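Local coordinates for uncharacterized HDOD domain protein (Geobacter sulfurreducens, PDB 3HC1) that is of unknown function but carries two bound iron ions in an HD-type site and is probably a metal-dependent phosphohydrolase, at residues N144-D153 and I230-D238; H193-A201 and C211-D219. One frame throughout, in Å; residues are numbered along the deposited sequence.

Contact 1. Residues N144-D153 and I230-D238. With FE (Fe (III) ion), chain C; FE (Fe (III) ion), chain B.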
loop_
_atom_site.group_PDB
_atom_site.type_symbol
_atom_site.label_atom_id
_atom_site.label_comp_id
_atom_site.label_asym_id
_atom_site.label_seq_id
_atom_site.Cartn_x
_atom_site.Cartn_y
_atom_site.Cartn_z
ATOM N N ASN A 144 1.349 -5.085 9.599
ATOM C CA ASN A 144 1.565 -3.627 9.687
ATOM C C ASN A 144 2.255 -3.086 8.422
ATOM O O ASN A 144 1.931 -1.994 7.949
ATOM C CB ASN A 144 2.457 -3.248 10.863
ATOM C CG ASN A 144 1.846 -3.563 12.197
ATOM O OD1 ASN A 144 1.150 -4.548 12.358
ATOM N ND2 ASN A 144 2.140 -2.745 13.161
ATOM N N VAL A 145 3.123 -3.905 7.856
ATOM C CA VAL A 145 3.799 -3.540 6.609
ATOM C C VAL A 145 2.817 -3.657 5.458
ATOM O O VAL A 145 2.836 -2.860 4.526
ATOM C CB VAL A 145 5.028 -4.434 6.332
ATOM C CG1 VAL A 145 5.796 -3.961 5.121
ATOM C CG2 VAL A 145 5.961 -4.470 7.531
ATOM N N TYR A 146 2.020 -4.711 5.464
ATOM C CA TYR A 146 0.989 -4.880 4.461
ATOM C C TYR A 146 0.051 -3.637 4.403
ATOM O O TYR A 146 -0.218 -3.097 3.327
ATOM C CB TYR A 146 0.159 -6.134 4.723
ATOM C CG TYR A 146 -0.938 -6.367 3.693
ATOM C CD1 TYR A 146 -2.196 -5.829 3.873
ATOM C CD2 TYR A 146 -0.719 -7.136 2.566
ATOM C CE1 TYR A 146 -3.199 -6.016 2.973
ATOM C CE2 TYR A 146 -1.773 -7.349 1.628
ATOM C CZ TYR A 146 -2.985 -6.768 1.839
ATOM O OH TYR A 146 -4.025 -6.962 0.971
ATOM N N VAL A 147 -0.450 -3.231 5.556
ATOM C CA VAL A 147 -1.407 -2.131 5.646
ATOM C C VAL A 147 -0.724 -0.810 5.184
ATOM O O VAL A 147 -1.307 -0.119 4.378
ATOM C CB VAL A 147 -2.010 -2.007 7.067
ATOM C CG1 VAL A 147 -2.674 -0.649 7.276
ATOM C CG2 VAL A 147 -3.020 -3.150 7.334
ATOM N N ALA A 148 0.516 -0.521 5.628
ATOM C CA ALA A 148 1.276 0.667 5.166
ATOM C C ALA A 148 1.407 0.663 3.639
ATOM O O ALA A 148 1.241 1.703 2.992
ATOM C CB ALA A 148 2.632 0.796 5.841
ATOM N N GLY A 149 1.665 -0.520 3.083
ATOM C CA GLY A 149 1.829 -0.705 1.631
ATOM C C GLY A 149 0.582 -0.426 0.828
ATOM O O GLY A 149 0.588 0.318 -0.167
ATOM N N LEU A 150 -0.524 -1.016 1.274
ATOM C CA LEU A 150 -1.797 -0.827 0.575
ATOM C C LEU A 150 -2.242 0.636 0.610
ATOM O O LEU A 150 -2.962 1.071 -0.295
ATOM C CB LEU A 150 -2.872 -1.721 1.196
ATOM C CG LEU A 150 -4.166 -1.946 0.412
ATOM C CD1 LEU A 150 -3.962 -2.275 -1.039
ATOM C CD2 LEU A 150 -4.963 -3.078 1.092
ATOM N N LEU A 151 -1.812 1.407 1.633
ATOM C CA LEU A 151 -2.224 2.789 1.763
ATOM C C LEU A 151 -1.212 3.784 1.195
ATOM O O LEU A 151 -1.443 4.997 1.259
ATOM C CB LEU A 151 -2.448 3.164 3.242
ATOM C CG LEU A 151 -3.622 2.409 3.903
ATOM C CD1 LEU A 151 -3.617 2.667 5.390
ATOM C CD2 LEU A 151 -4.910 2.920 3.238
ATOM N N HIS A 152 -0.062 3.298 0.714
ATOM C CA HIS A 152 1.061 4.201 0.375
ATOM C C HIS A 152 0.745 5.341 -0.629
ATOM O O HIS A 152 1.197 6.472 -0.484
ATOM C CB HIS A 152 2.333 3.440 -0.010
ATOM C CG HIS A 152 2.377 3.009 -1.458
ATOM N ND1 HIS A 152 1.615 1.967 -1.930
ATOM C CD2 HIS A 152 3.080 3.471 -2.523
ATOM C CE1 HIS A 152 1.804 1.835 -3.231
ATOM N NE2 HIS A 152 2.706 2.715 -3.610
ATOM N N ASP A 153 -0.039 4.990 -1.646
ATOM C CA ASP A 153 -0.480 5.888 -2.667
ATOM C C ASP A 153 -1.901 6.408 -2.485
ATOM O O ASP A 153 -2.538 6.853 -3.464
ATOM C CB ASP A 153 -0.331 5.193 -4.027
ATOM C CG ASP A 153 1.085 5.338 -4.588
ATOM O OD1 ASP A 153 1.825 6.209 -4.072
ATOM O OD2 ASP A 153 1.454 4.572 -5.504
ATOM N N ILE A 230 9.426 -0.378 8.202
ATOM C CA ILE A 230 8.204 -0.424 7.410
ATOM C C ILE A 230 8.307 0.455 6.171
ATOM O O ILE A 230 7.983 0.009 5.090
ATOM C CB ILE A 230 6.928 -0.080 8.249
ATOM C CG1 ILE A 230 6.715 -1.142 9.368
ATOM C CG2 ILE A 230 5.717 -0.041 7.335
ATOM C CD1 ILE A 230 5.686 -0.781 10.435
ATOM N N VAL A 231 8.752 1.697 6.340
ATOM C CA VAL A 231 8.860 2.633 5.253
ATOM C C VAL A 231 9.839 2.070 4.214
ATOM O O VAL A 231 9.559 2.086 3.013
ATOM C CB VAL A 231 9.403 4.027 5.660
ATOM C CG1 VAL A 231 9.252 4.969 4.425
ATOM C CG2 VAL A 231 8.686 4.596 6.884
ATOM N N ALA A 232 10.982 1.564 4.696
ATOM C CA ALA A 232 11.991 0.998 3.830
ATOM C C ALA A 232 11.402 -0.153 2.993
ATOM O O ALA A 232 11.646 -0.215 1.776
ATOM C CB ALA A 232 13.204 0.557 4.660
HETATM N N MSE A 233 10.577 -1.007 3.635
HETATM C CA MSE A 233 9.924 -2.135 2.973
HETATM C C MSE A 233 8.970 -1.709 1.873
HETATM O O MSE A 233 8.956 -2.278 0.752
HETATM C CB MSE A 233 9.237 -3.087 4.028
HETATM C CG MSE A 233 10.356 -3.920 4.730
HETATM SE SE MSE A 233 9.616 -4.725 6.290
HETATM C CE MSE A 233 11.372 -4.923 7.114
ATOM N N VAL A 234 8.170 -0.709 2.189
ATOM C CA VAL A 234 7.150 -0.214 1.234
ATOM C C VAL A 234 7.838 0.588 0.140
ATOM O O VAL A 234 7.431 0.485 -1.041
ATOM C CB VAL A 234 6.067 0.609 1.967
ATOM C CG1 VAL A 234 5.117 1.444 0.962
ATOM C CG2 VAL A 234 5.257 -0.296 2.960
ATOM N N ALA A 235 8.859 1.387 0.476
ATOM C CA ALA A 235 9.577 2.123 -0.595
ATOM C C ALA A 235 10.188 1.151 -1.565
ATOM O O ALA A 235 10.095 1.377 -2.778
ATOM C CB ALA A 235 10.694 3.078 -0.085
ATOM N N PHE A 236 10.840 0.084 -1.053
ATOM C CA PHE A 236 11.394 -0.943 -1.952
ATOM C C PHE A 236 10.306 -1.587 -2.802
ATOM O O PHE A 236 10.426 -1.688 -4.045
ATOM C CB PHE A 236 12.230 -2.020 -1.225
ATOM C CG PHE A 236 12.735 -3.076 -2.128
ATOM C CD1 PHE A 236 11.938 -4.135 -2.475
ATOM C CD2 PHE A 236 13.979 -2.941 -2.732
ATOM C CE1 PHE A 236 12.358 -5.071 -3.357
ATOM C CE2 PHE A 236 14.412 -3.884 -3.619
ATOM C CZ PHE A 236 13.610 -4.943 -3.933
ATOM N N ALA A 237 9.233 -2.010 -2.151
ATOM C CA ALA A 237 8.131 -2.661 -2.860
ATOM C C ALA A 237 7.526 -1.776 -3.961
ATOM O O ALA A 237 7.165 -2.274 -5.032
ATOM C CB ALA A 237 7.055 -3.183 -1.886
ATOM N N ASP A 238 7.460 -0.477 -3.732
ATOM C CA ASP A 238 6.908 0.418 -4.712
ATOM C C ASP A 238 7.819 0.502 -5.936
ATOM O O ASP A 238 7.368 0.357 -7.077
ATOM C CB ASP A 238 6.664 1.815 -4.129
ATOM C CG ASP A 238 6.310 2.801 -5.184
ATOM O OD1 ASP A 238 5.309 2.549 -5.851
ATOM O OD2 ASP A 238 7.033 3.791 -5.401
HETATM FE FE FE C . 3.390 3.703 -5.608
HETATM FE FE FE B . 3.789 6.869 -4.709
HETATM O O HOH W 1 4.518 5.126 -4.797
#
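V234 sets one methyl on helix 142-150 and the other against H152. CG1, anti to the backbone N (chi1 167°), reaches CB of H152 at 3.6 Å, while CG2 rests on the bare backbone of G149, touching its N and CA. One turn earlier, CG2 of I230 meets CB of A148 at 3.5 Å, methyl against methyl, and this pair with V234 and G149 makes the close-packed part of the contact. The helix axes stay 9.4 Å apart and cross at -51°.

Toward the start of both segments the fit slackens. V145 still lays CG1 against CB of M233, a selenomethionine, with the two side chains crossing at about a right angle, but CD1 of partly exposed I230 comes no nearer than 4.1 Å to CB of N144. T213, from helix 208-216, packs against both A148 and V234.

At the other end the joint is made by metal. NE2 of H152 and OD1 of D238 both bind the iron of chain C, the imidazole and carboxylate planes turned 52° apart. ND1 of H152 donates to the carbonyl O of G149 over 2.6 Å, close to the ring plane and in the carbonyl plane; this bond fixes the ring's rotation and leaves NE2 for the iron. CB of D153 lies over one ring face. The carboxylate of D153 bridges, OD2 to the iron of chain C at 2.1 Å and OD1 to that of chain B at 2.2 Å. With H122, these three ligands form the H...HD...D signature of the HD-domain metal site.

Contact 2. Residues H193-A201 and C211-D219. With FE (Fe (III) ion), chain B.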
loop_
_atom_site.group_PDB
_atom_site.type_symbol
_atom_site.label_atom_id
_atom_site.label_comp_id
_atom_site.label_asym_id
_atom_site.label_seq_id
_atom_site.Cartn_x
_atom_site.Cartn_y
_atom_site.Cartn_z
ATOM N N HIS A 193 1.554 13.638 -4.053
ATOM C CA HIS A 193 0.685 12.671 -3.379
ATOM C C HIS A 193 1.267 12.156 -2.054
ATOM O O HIS A 193 0.491 11.639 -1.216
ATOM C CB HIS A 193 0.335 11.479 -4.271
ATOM C CG HIS A 193 1.501 10.602 -4.586
ATOM N ND1 HIS A 193 2.505 10.981 -5.461
ATOM C CD2 HIS A 193 1.861 9.396 -4.097
ATOM C CE1 HIS A 193 3.402 10.016 -5.527
ATOM N NE2 HIS A 193 3.022 9.034 -4.730
ATOM N N CYS A 194 2.588 12.240 -1.874
ATOM C CA CYS A 194 3.231 11.959 -0.579
ATOM C C CYS A 194 2.698 12.879 0.494
ATOM O O CYS A 194 2.211 12.443 1.519
ATOM C CB CYS A 194 4.727 12.089 -0.651
ATOM S SG CYS A 194 5.516 10.924 -1.788
ATOM N N GLU A 195 2.723 14.171 0.244
ATOM C CA GLU A 195 2.229 15.138 1.215
ATOM C C GLU A 195 0.724 15.192 1.359
ATOM O O GLU A 195 0.189 15.292 2.481
ATOM C CB GLU A 195 2.772 16.515 0.823
ATOM C CG GLU A 195 4.272 16.556 0.927
ATOM C CD GLU A 195 4.992 16.180 -0.362
ATOM O OE1 GLU A 195 4.383 15.723 -1.343
ATOM O OE2 GLU A 195 6.190 16.357 -0.367
ATOM N N VAL A 196 0.022 15.116 0.219
ATOM C CA VAL A 196 -1.407 15.009 0.246
ATOM C C VAL A 196 -1.825 13.755 0.974
ATOM O O VAL A 196 -2.757 13.816 1.760
ATOM C CB VAL A 196 -2.031 15.027 -1.197
ATOM C CG1 VAL A 196 -3.574 14.805 -1.226
ATOM C CG2 VAL A 196 -1.731 16.396 -1.818
ATOM N N GLY A 197 -1.171 12.622 0.697
ATOM C CA GLY A 197 -1.557 11.346 1.354
ATOM C C GLY A 197 -1.314 11.435 2.851
ATOM O O GLY A 197 -2.080 10.887 3.675
ATOM N N PHE A 198 -0.233 12.100 3.200
ATOM C CA PHE A 198 0.100 12.312 4.658
ATOM C C PHE A 198 -1.004 13.128 5.343
ATOM O O PHE A 198 -1.542 12.722 6.386
ATOM C CB PHE A 198 1.458 13.005 4.760
ATOM C CG PHE A 198 1.891 13.306 6.150
ATOM C CD1 PHE A 198 2.633 12.355 6.881
ATOM C CD2 PHE A 198 1.572 14.534 6.731
ATOM C CE1 PHE A 198 3.090 12.676 8.153
ATOM C CE2 PHE A 198 1.975 14.844 8.040
ATOM C CZ PHE A 198 2.721 13.895 8.740
ATOM N N ALA A 199 -1.366 14.250 4.718
ATOM C CA ALA A 199 -2.408 15.148 5.241
ATOM C C ALA A 199 -3.713 14.383 5.389
ATOM O O ALA A 199 -4.438 14.587 6.326
ATOM C CB ALA A 199 -2.646 16.325 4.292
ATOM N N LEU A 200 -4.004 13.504 4.430
ATOM C CA LEU A 200 -5.215 12.683 4.442
ATOM C C LEU A 200 -5.248 11.630 5.521
ATOM O O LEU A 200 -6.203 11.531 6.308
ATOM C CB LEU A 200 -5.494 12.064 3.039
ATOM C CG LEU A 200 -6.843 11.339 2.856
ATOM C CD1 LEU A 200 -8.074 12.199 3.127
ATOM C CD2 LEU A 200 -6.911 10.732 1.472
ATOM N N ALA A 201 -4.177 10.888 5.623
ATOM C CA ALA A 201 -4.035 9.903 6.659
ATOM C C ALA A 201 -4.032 10.547 8.064
ATOM O O ALA A 201 -4.619 9.977 9.018
ATOM C CB ALA A 201 -2.734 9.093 6.416
ATOM N N CYS A 211 1.355 7.181 8.319
ATOM C CA CYS A 211 1.507 8.542 7.777
ATOM C C CYS A 211 2.878 8.764 7.211
ATOM O O CYS A 211 3.032 9.260 6.089
ATOM C CB CYS A 211 1.207 9.575 8.861
ATOM S SG CYS A 211 -0.532 9.588 9.376
ATOM N N ASP A 212 3.902 8.384 7.967
ATOM C CA ASP A 212 5.268 8.604 7.470
ATOM C C ASP A 212 5.600 7.709 6.239
ATOM O O ASP A 212 6.384 8.076 5.409
ATOM C CB ASP A 212 6.244 8.295 8.582
ATOM C CG ASP A 212 6.169 9.282 9.749
ATOM O OD1 ASP A 212 5.375 10.273 9.731
ATOM O OD2 ASP A 212 6.899 9.017 10.743
ATOM N N THR A 213 5.013 6.526 6.148
ATOM C CA THR A 213 5.273 5.657 5.037
ATOM C C THR A 213 4.747 6.347 3.769
ATOM O O THR A 213 5.490 6.443 2.796
ATOM C CB THR A 213 4.599 4.298 5.176
ATOM O OG1 THR A 213 5.169 3.568 6.276
ATOM C CG2 THR A 213 4.747 3.499 3.862
ATOM N N ILE A 214 3.541 6.932 3.864
ATOM C CA ILE A 214 2.889 7.707 2.764
ATOM C C ILE A 214 3.753 8.929 2.376
ATOM O O ILE A 214 4.000 9.152 1.214
ATOM C CB ILE A 214 1.459 8.095 3.161
ATOM C CG1 ILE A 214 0.580 6.868 3.417
ATOM C CG2 ILE A 214 0.765 8.966 2.076
ATOM C CD1 ILE A 214 -0.749 7.255 4.171
ATOM N N LEU A 215 4.335 9.610 3.366
ATOM C CA LEU A 215 5.155 10.799 3.128
ATOM C C LEU A 215 6.509 10.522 2.482
ATOM O O LEU A 215 6.990 11.316 1.644
ATOM C CB LEU A 215 5.384 11.549 4.463
ATOM C CG LEU A 215 6.183 12.867 4.435
ATOM C CD1 LEU A 215 5.554 13.887 3.467
ATOM C CD2 LEU A 215 6.326 13.474 5.851
ATOM N N TYR A 216 7.136 9.414 2.861
ATOM C CA TYR A 216 8.553 9.176 2.554
ATOM C C TYR A 216 8.825 8.053 1.569
ATOM O O TYR A 216 9.993 7.761 1.275
ATOM C CB TYR A 216 9.331 8.892 3.835
ATOM C CG TYR A 216 9.348 9.990 4.881
ATOM C CD1 TYR A 216 9.907 11.243 4.620
ATOM C CD2 TYR A 216 8.892 9.737 6.171
ATOM C CE1 TYR A 216 9.947 12.251 5.639
ATOM C CE2 TYR A 216 8.937 10.708 7.183
ATOM C CZ TYR A 216 9.439 11.949 6.910
ATOM O OH TYR A 216 9.466 12.836 7.940
ATOM N N HIS A 217 7.764 7.435 1.049
ATOM C CA HIS A 217 7.918 6.221 0.254
ATOM C C HIS A 217 8.662 6.372 -1.044
ATOM O O HIS A 217 9.112 5.357 -1.580
ATOM C CB HIS A 217 6.605 5.489 0.048
ATOM C CG HIS A 217 5.668 6.152 -0.919
ATOM N ND1 HIS A 217 4.637 6.983 -0.521
ATOM C CD2 HIS A 217 5.541 6.005 -2.258
ATOM C CE1 HIS A 217 3.958 7.371 -1.586
ATOM N NE2 HIS A 217 4.547 6.870 -2.655
ATOM N N HIS A 218 8.800 7.608 -1.549
ATOM C CA HIS A 218 9.634 7.867 -2.750
ATOM C C HIS A 218 11.068 8.259 -2.427
ATOM O O HIS A 218 11.849 8.430 -3.337
ATOM C CB HIS A 218 8.968 8.899 -3.706
ATOM C CG HIS A 218 7.762 8.360 -4.404
ATOM N ND1 HIS A 218 7.862 7.500 -5.478
ATOM C CD2 HIS A 218 6.426 8.536 -4.191
ATOM C CE1 HIS A 218 6.648 7.127 -5.856
ATOM N NE2 HIS A 218 5.750 7.763 -5.122
ATOM N N ASP A 219 11.440 8.383 -1.145
ATOM C CA ASP A 219 12.848 8.525 -0.780
ATOM C C ASP A 219 13.104 8.102 0.650
ATOM O O ASP A 219 12.998 8.904 1.570
ATOM C CB ASP A 219 13.344 9.929 -0.985
ATOM C CG ASP A 219 14.875 10.048 -0.812
ATOM O OD1 ASP A 219 15.626 9.019 -0.710
ATOM O OD2 ASP A 219 15.295 11.198 -0.773
HETATM FE FE FE B . 3.789 6.869 -4.709
HETATM O O HOH W 2 8.188 14.176 1.148
HETATM O O HOH W 1 4.518 5.126 -4.797
#
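I214 drives its side chain into a hole formed by C194, G197, F198 and A201. From CB, the branch CG2 stands anti to the backbone N and presses on CA of G197 at 3.4 Å, a tight carbon contact that leaves no room for a side chain there; CG1 lies anti to the carbonyl carbon and carries CD1 to CB of A201 at 3.5 Å. The antiparallel helices thus approach to 7.4 Å between axes. Beside this knob, F198 turns its ring edge to the carbonyl O of C211, 3.2 Å from CD1, while CD2 of L215 lies over one face, near the CD1-CE1 side. With F198 cut back to an alanine, L215 and C211 are likely to lose their aromatic partner, leaving a gap between the helices. Farther along, H193 meets the H217 and H218 rings rim to rim, while CD2 of H217 lies over a face of the H218 ring, toward its rim. E185 holds ND1 of H193, whereas ND1 of H217 makes a weak hydrogen bond to the carbonyl O of I214. H193 at the start of one helix and H217 and H218 in the turn after the other supply the three histidine ligands of one iron, that of chain B, in the HD-type di-iron site.

The two contacts, with centres about 11 Å apart, meet at the di-iron site. Contact 1 supplies most of the protein ligands of the iron of chain C, contact 2 three histidines for that of chain B, and D153 spans both: its OD1 lies 3.1 Å from NE2 of H193 and equally far from NE2 of H217. Water 1 bridges the metals, 2.0 Å from the iron of chain C and 1.9 Å from that of chain B. E249 binds both ions as well. Packing also joins the contacts directly, since CB of A235 sits 3.2 Å from the carbonyl O of H217. Helices 208-216 and 229-243 are consecutive in the chain, bringing H217 and H218 to one iron and D238 to the other.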